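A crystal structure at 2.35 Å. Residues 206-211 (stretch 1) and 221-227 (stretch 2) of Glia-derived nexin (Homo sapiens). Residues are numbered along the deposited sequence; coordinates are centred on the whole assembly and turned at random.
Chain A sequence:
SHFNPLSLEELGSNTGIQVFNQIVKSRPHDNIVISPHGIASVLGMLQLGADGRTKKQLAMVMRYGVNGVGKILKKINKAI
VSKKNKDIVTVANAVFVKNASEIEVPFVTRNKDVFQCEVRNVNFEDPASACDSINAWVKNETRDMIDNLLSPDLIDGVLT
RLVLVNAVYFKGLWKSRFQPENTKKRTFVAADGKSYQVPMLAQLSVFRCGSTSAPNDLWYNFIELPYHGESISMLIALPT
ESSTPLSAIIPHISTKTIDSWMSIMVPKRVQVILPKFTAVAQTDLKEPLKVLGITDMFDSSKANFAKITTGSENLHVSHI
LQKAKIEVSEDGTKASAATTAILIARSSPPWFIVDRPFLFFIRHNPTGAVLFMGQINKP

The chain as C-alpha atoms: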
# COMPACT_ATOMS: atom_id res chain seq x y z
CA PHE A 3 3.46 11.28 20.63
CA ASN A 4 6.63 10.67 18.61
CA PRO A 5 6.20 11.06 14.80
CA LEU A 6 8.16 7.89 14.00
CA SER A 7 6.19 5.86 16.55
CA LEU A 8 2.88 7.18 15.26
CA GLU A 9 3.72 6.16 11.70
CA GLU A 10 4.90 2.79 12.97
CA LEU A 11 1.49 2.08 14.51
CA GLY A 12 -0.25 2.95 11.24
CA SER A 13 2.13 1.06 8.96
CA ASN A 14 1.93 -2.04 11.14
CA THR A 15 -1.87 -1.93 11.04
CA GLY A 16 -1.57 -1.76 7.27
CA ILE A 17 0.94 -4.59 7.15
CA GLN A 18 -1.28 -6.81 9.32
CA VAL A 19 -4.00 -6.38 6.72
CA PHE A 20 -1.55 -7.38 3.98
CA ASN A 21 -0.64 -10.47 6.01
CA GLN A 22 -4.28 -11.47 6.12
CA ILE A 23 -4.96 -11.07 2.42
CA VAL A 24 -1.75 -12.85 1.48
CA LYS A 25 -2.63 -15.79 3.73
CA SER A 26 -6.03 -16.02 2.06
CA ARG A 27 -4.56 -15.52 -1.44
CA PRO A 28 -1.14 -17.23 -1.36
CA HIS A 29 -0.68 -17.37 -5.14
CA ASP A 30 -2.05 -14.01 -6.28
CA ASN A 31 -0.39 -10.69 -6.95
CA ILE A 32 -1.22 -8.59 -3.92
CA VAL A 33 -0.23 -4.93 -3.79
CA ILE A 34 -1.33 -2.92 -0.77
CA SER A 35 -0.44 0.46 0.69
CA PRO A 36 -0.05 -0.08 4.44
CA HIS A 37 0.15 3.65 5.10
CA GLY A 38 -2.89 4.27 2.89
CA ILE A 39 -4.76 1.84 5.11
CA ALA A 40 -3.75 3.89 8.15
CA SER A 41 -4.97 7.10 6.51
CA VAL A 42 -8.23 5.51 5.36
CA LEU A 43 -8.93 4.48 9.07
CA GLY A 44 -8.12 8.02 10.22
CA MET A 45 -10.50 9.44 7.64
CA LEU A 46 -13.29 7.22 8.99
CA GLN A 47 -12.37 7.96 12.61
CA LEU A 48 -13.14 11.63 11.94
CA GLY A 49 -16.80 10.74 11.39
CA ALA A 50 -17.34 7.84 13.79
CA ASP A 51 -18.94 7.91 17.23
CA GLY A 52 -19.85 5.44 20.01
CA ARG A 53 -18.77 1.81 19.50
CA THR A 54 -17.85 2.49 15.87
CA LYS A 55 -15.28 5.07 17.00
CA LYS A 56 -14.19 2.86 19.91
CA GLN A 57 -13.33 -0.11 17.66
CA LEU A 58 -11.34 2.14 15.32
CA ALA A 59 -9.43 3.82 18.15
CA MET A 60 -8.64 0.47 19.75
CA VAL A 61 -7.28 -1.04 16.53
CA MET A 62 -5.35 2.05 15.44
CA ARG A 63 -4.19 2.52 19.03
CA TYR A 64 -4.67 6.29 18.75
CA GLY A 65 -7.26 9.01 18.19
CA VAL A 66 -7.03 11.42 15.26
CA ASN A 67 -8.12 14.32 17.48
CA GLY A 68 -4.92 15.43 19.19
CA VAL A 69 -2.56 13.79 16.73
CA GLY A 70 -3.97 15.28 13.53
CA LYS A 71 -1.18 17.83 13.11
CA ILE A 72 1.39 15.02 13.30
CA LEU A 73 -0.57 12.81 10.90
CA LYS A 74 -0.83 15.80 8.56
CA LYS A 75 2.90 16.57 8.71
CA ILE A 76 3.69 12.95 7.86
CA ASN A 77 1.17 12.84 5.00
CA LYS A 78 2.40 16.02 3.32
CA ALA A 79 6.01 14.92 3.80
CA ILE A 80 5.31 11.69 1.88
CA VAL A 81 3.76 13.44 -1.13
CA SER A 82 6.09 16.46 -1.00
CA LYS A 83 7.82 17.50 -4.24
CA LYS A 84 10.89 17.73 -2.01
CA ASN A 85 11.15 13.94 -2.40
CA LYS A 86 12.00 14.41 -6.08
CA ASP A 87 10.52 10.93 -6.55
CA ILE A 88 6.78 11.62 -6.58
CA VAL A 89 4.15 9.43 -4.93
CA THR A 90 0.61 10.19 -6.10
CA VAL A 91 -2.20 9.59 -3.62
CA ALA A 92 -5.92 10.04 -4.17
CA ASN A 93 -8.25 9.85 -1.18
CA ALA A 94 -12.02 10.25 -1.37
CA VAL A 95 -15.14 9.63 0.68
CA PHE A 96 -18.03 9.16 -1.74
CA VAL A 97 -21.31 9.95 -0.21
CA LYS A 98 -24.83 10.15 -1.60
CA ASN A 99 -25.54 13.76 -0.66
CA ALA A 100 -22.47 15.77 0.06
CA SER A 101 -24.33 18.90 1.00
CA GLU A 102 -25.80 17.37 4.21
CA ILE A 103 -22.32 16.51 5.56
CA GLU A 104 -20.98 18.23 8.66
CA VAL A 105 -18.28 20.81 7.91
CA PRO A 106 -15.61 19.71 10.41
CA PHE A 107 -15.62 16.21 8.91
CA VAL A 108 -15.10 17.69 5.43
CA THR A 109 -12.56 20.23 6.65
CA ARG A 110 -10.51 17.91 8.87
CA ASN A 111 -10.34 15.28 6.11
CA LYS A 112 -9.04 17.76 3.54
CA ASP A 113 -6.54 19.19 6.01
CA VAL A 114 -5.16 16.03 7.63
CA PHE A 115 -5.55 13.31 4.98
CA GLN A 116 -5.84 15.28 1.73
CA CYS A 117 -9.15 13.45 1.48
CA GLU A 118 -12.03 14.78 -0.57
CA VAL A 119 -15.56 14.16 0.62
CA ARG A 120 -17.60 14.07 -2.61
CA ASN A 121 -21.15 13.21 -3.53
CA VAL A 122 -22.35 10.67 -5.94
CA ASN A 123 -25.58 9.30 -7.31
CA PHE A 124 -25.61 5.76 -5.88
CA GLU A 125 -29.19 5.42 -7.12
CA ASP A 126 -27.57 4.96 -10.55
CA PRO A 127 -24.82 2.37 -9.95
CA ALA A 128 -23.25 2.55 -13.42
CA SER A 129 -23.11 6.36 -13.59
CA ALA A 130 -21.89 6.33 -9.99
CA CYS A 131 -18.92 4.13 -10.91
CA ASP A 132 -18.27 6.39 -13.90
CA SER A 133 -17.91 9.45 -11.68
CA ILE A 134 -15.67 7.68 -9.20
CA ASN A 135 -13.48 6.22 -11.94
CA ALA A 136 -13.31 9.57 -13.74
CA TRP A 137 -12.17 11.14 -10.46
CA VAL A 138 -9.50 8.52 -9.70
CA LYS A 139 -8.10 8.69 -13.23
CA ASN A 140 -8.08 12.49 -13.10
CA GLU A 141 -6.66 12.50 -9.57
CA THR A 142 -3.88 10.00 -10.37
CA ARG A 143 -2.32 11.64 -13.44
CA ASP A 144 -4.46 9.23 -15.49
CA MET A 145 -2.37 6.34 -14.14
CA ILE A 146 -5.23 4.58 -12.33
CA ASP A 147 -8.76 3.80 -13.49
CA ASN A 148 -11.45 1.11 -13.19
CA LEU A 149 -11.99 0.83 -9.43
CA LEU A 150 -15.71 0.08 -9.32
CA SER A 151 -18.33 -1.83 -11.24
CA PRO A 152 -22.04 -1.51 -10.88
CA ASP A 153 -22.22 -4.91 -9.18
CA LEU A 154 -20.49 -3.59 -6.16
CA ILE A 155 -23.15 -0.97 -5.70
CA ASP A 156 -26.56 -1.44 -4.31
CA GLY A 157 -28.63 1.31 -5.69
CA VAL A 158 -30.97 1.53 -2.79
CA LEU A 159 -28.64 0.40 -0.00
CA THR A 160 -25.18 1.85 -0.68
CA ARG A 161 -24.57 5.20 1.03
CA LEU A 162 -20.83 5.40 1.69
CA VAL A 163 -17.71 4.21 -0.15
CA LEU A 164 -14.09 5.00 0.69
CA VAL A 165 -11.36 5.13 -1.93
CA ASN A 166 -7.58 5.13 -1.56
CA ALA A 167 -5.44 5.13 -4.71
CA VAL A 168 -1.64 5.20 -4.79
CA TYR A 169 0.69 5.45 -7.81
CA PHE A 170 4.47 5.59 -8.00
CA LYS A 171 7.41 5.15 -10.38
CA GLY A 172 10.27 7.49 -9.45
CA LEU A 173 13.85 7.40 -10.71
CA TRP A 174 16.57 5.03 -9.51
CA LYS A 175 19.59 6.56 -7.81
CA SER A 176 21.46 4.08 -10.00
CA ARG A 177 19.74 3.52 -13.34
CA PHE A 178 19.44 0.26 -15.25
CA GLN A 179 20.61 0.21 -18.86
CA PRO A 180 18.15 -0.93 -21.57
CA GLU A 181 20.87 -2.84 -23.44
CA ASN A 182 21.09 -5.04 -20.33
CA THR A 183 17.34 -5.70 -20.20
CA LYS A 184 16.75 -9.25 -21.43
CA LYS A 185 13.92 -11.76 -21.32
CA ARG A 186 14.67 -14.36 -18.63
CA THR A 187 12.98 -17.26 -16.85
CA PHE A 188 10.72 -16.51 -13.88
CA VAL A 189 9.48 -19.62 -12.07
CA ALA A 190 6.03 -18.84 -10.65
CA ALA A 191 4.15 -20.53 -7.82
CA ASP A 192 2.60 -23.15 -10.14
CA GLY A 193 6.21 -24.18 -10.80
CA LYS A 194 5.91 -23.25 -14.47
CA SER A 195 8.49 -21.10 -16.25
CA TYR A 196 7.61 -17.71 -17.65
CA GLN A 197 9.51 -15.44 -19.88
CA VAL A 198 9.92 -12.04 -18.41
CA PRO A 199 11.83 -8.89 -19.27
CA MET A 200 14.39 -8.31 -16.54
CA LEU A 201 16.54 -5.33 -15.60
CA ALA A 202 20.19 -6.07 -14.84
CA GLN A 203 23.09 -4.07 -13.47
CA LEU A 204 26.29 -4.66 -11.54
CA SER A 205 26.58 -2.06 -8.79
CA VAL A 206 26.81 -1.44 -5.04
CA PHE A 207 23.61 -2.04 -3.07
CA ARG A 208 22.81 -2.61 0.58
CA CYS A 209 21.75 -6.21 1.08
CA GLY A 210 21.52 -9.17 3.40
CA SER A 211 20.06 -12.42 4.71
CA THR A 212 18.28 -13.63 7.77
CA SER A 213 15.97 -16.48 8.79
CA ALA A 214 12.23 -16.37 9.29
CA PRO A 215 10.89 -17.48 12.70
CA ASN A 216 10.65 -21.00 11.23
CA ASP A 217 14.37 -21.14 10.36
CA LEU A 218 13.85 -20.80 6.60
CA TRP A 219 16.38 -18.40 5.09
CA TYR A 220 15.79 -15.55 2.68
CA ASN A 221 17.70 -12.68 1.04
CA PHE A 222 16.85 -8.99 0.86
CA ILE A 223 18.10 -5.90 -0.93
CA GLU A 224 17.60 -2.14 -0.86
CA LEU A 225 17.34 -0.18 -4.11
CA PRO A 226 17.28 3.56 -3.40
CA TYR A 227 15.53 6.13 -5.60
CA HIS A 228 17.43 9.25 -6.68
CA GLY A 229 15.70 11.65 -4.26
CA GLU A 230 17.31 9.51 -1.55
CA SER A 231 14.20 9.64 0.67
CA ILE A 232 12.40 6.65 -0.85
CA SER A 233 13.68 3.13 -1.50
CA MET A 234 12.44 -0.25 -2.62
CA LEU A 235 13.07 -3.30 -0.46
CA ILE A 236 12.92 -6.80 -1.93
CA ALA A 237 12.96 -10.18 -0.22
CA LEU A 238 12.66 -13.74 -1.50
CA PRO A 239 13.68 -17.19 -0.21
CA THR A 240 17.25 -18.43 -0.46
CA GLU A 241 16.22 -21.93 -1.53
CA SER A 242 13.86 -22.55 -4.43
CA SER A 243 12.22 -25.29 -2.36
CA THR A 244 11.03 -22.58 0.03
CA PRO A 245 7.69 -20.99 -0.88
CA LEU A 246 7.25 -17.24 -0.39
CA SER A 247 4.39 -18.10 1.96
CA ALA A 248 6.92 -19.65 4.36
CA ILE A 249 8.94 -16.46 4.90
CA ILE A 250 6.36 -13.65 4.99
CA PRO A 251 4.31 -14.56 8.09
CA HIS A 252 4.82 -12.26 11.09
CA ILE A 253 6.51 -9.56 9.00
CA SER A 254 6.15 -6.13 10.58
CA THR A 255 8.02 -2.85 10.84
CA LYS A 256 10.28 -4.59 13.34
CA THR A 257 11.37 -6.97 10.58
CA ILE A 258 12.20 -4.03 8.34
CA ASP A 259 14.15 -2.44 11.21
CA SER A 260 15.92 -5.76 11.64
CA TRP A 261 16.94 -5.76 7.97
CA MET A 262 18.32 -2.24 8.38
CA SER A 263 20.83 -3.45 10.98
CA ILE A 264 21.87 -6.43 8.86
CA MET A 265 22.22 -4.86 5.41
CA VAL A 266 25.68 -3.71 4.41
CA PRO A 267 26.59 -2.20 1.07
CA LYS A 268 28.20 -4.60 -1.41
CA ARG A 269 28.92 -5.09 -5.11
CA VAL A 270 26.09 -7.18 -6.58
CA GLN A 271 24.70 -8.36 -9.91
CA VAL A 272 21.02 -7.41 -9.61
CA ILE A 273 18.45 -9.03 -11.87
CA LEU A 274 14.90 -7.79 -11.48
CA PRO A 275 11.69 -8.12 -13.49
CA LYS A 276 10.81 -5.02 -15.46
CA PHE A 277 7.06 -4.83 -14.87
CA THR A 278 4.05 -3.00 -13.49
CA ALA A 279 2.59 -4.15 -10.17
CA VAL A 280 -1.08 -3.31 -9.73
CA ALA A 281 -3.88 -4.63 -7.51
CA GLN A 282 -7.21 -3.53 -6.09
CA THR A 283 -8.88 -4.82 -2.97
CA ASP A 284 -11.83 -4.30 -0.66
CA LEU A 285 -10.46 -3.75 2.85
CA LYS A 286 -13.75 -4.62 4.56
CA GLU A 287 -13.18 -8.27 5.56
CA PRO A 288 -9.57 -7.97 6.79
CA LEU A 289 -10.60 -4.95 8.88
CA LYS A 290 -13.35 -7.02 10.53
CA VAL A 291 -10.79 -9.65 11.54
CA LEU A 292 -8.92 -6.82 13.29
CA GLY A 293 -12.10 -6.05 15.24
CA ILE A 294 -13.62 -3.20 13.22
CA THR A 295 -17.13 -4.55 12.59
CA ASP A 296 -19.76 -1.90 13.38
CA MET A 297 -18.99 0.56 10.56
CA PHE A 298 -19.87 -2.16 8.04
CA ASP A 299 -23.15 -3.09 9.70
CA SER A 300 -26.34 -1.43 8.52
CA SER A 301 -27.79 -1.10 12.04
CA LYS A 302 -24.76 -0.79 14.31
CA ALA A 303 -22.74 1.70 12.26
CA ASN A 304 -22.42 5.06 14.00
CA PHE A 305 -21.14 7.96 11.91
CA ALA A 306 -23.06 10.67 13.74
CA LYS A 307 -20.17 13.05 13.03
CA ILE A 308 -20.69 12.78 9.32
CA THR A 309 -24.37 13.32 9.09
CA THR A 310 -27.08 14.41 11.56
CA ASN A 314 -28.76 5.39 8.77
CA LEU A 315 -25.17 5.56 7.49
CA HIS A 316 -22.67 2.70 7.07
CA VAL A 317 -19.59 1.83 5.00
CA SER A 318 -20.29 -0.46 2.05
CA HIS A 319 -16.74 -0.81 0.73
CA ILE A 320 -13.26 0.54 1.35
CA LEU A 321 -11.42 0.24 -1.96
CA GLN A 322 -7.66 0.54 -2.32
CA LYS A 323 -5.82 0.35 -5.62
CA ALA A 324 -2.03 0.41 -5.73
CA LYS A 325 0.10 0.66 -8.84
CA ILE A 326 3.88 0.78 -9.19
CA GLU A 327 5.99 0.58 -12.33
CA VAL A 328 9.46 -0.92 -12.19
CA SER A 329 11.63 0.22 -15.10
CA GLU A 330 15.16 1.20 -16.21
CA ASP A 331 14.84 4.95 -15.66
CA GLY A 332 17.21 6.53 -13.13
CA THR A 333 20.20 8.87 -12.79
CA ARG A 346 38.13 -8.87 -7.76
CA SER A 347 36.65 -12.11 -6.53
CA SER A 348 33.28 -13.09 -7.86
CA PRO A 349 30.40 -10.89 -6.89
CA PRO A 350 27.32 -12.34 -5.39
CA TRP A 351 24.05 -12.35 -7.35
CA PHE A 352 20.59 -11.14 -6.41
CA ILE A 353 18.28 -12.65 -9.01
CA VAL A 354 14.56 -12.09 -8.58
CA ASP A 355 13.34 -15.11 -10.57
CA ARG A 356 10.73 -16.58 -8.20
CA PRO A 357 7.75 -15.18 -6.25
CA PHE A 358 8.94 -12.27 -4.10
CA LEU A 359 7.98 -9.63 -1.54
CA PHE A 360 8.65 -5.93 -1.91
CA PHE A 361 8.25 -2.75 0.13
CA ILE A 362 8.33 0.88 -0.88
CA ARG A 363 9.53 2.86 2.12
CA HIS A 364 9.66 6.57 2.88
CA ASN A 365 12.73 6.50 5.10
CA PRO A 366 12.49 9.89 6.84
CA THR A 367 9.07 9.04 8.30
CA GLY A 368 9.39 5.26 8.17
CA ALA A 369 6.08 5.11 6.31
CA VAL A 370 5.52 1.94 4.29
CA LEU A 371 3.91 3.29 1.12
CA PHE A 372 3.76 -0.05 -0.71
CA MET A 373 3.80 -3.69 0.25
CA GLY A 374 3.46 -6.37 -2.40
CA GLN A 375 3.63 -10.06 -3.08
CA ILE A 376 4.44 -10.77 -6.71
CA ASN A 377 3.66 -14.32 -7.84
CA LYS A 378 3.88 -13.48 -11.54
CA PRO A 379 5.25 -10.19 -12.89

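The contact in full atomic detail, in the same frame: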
# COMPACT_ATOMS: atom_id res chain seq x y z
N VAL A 206 26.80 -1.30 -6.49
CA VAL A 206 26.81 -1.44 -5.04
C VAL A 206 25.42 -1.19 -4.47
O VAL A 206 24.81 -0.15 -4.71
CB VAL A 206 27.83 -0.48 -4.37
CG1 VAL A 206 27.86 -0.70 -2.87
CG2 VAL A 206 29.22 -0.67 -4.97
N PHE A 207 24.91 -2.16 -3.72
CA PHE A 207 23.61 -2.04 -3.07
C PHE A 207 23.70 -2.62 -1.67
O PHE A 207 24.45 -3.57 -1.42
CB PHE A 207 22.54 -2.81 -3.85
CG PHE A 207 22.17 -2.19 -5.16
CD1 PHE A 207 21.38 -1.05 -5.21
CD2 PHE A 207 22.61 -2.75 -6.35
CE1 PHE A 207 21.04 -0.48 -6.42
CE2 PHE A 207 22.27 -2.19 -7.57
CZ PHE A 207 21.48 -1.05 -7.60
N ARG A 208 22.94 -2.04 -0.75
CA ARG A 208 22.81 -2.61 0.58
C ARG A 208 21.98 -3.89 0.51
O ARG A 208 20.89 -3.90 -0.07
CB ARG A 208 22.18 -1.60 1.54
CG ARG A 208 23.15 -0.53 2.03
CD ARG A 208 22.44 0.74 2.48
NE ARG A 208 21.41 0.47 3.48
CZ ARG A 208 21.65 0.38 4.79
NH1 ARG A 208 20.65 0.13 5.63
NH2 ARG A 208 22.88 0.53 5.26
N CYS A 209 22.51 -4.97 1.06
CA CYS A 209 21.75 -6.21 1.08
C CYS A 209 22.23 -7.15 2.17
O CYS A 209 23.24 -6.90 2.82
CB CYS A 209 21.79 -6.91 -0.28
SG CYS A 209 23.43 -7.11 -0.96
N GLY A 210 21.42 -8.17 2.37
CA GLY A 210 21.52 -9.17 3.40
C GLY A 210 20.69 -10.44 3.35
O GLY A 210 19.99 -10.69 2.46
N SER A 211 20.86 -11.25 4.38
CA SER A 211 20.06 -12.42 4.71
C SER A 211 19.82 -12.62 6.16
O SER A 211 20.60 -12.29 6.96
CB SER A 211 20.65 -13.67 4.19
OG SER A 211 21.87 -13.44 3.67
N ASN A 221 16.82 -13.81 1.33
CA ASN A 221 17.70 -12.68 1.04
C ASN A 221 16.90 -11.41 0.81
O ASN A 221 15.75 -11.47 0.38
CB ASN A 221 18.55 -12.98 -0.20
CG ASN A 221 19.41 -14.22 -0.05
OD1 ASN A 221 20.23 -14.32 0.86
ND2 ASN A 221 19.22 -15.18 -0.95
N PHE A 222 17.51 -10.27 1.09
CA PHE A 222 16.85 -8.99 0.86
C PHE A 222 17.81 -7.90 0.40
O PHE A 222 18.99 -7.92 0.72
CB PHE A 222 16.08 -8.53 2.11
CG PHE A 222 16.87 -8.65 3.38
CD1 PHE A 222 17.62 -7.58 3.84
CD2 PHE A 222 16.86 -9.83 4.11
CE1 PHE A 222 18.35 -7.69 5.01
CE2 PHE A 222 17.58 -9.94 5.28
CZ PHE A 222 18.33 -8.87 5.73
N ILE A 223 17.28 -6.96 -0.36
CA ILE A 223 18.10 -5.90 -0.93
C ILE A 223 17.38 -4.56 -0.91
O ILE A 223 16.15 -4.51 -1.00
CB ILE A 223 18.53 -6.26 -2.36
CG1 ILE A 223 19.49 -5.20 -2.91
CG2 ILE A 223 17.32 -6.42 -3.26
CD1 ILE A 223 20.28 -5.67 -4.13
N GLU A 224 18.14 -3.48 -0.78
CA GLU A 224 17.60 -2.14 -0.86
C GLU A 224 18.03 -1.43 -2.15
O GLU A 224 19.22 -1.35 -2.45
CB GLU A 224 18.01 -1.31 0.35
CG GLU A 224 17.37 0.07 0.40
CD GLU A 224 17.88 0.92 1.54
OE1 GLU A 224 19.11 0.92 1.78
OE2 GLU A 224 17.06 1.60 2.19
N LEU A 225 17.06 -0.93 -2.90
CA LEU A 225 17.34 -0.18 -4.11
C LEU A 225 16.81 1.23 -3.92
O LEU A 225 15.61 1.46 -4.00
CB LEU A 225 16.66 -0.82 -5.31
CG LEU A 225 17.05 -2.24 -5.72
CD1 LEU A 225 16.94 -3.19 -4.54
CD2 LEU A 225 16.14 -2.69 -6.84
N PRO A 226 17.71 2.19 -3.66
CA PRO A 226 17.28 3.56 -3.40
C PRO A 226 16.86 4.31 -4.67
O PRO A 226 17.39 4.05 -5.75
CB PRO A 226 18.53 4.21 -2.80
CG PRO A 226 19.67 3.41 -3.33
CD PRO A 226 19.16 2.01 -3.48
N TYR A 227 15.90 5.22 -4.52
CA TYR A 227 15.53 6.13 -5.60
C TYR A 227 16.35 7.42 -5.48
O TYR A 227 16.86 7.74 -4.41
CB TYR A 227 14.02 6.42 -5.58
CG TYR A 227 13.18 5.21 -5.94
CD1 TYR A 227 12.88 4.93 -7.27
CD2 TYR A 227 12.70 4.35 -4.96
CE1 TYR A 227 12.11 3.82 -7.60
CE2 TYR A 227 11.93 3.24 -5.29
CZ TYR A 227 11.64 2.98 -6.61
OH TYR A 227 10.88 1.88 -6.94
O HOH W 1 21.23 -0.06 -1.48

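Two antiparallel strands, their directions 166° apart, are joined first by backbone hydrogen bonds. Gly-210 and Phe-222 form a complete reciprocal pair: Gly-210 N to Phe-222 O and Phe-222 N to Gly-210 O are both 2.9 Å and nearly straight. Toward Glu-224 the ladder opens. Glu-224 N still donates to Arg-208 O at 2.9 Å, but the return bond is replaced by a water, which accepts from Arg-208 N (2.7 Å) and donates to Glu-224 O (2.6 Å), so both backbone groups stay satisfied.

Polar side chains reinforce the same register. Arg-208 NE meets Glu-224 OE1 at 2.9 Å in a salt bridge that is also a hydrogen bond, lying near the guanidinium plane. At the other end, Ser-211 OG gives only a weak bond to Asn-221 OD1, at 3.4 Å.

Aromatic packing exploits the glycine. Phe-222, with chi1 in p, lays its ring across Gly-210, whose CA sits 4.1 Å from the ring centroid and over the face; an ideal CB there would come within 3.0 Å of Phe-222 CE1, a clash.

Apolar contacts complete the seam. Ile-223 reaches Phe-207 CB with CD1 (3.7 Å) and Cys-209 CB with CG1 (3.9 Å), while Pro-226 CD abuts the Phe-207 ring edge, 4.2 Å from CD1.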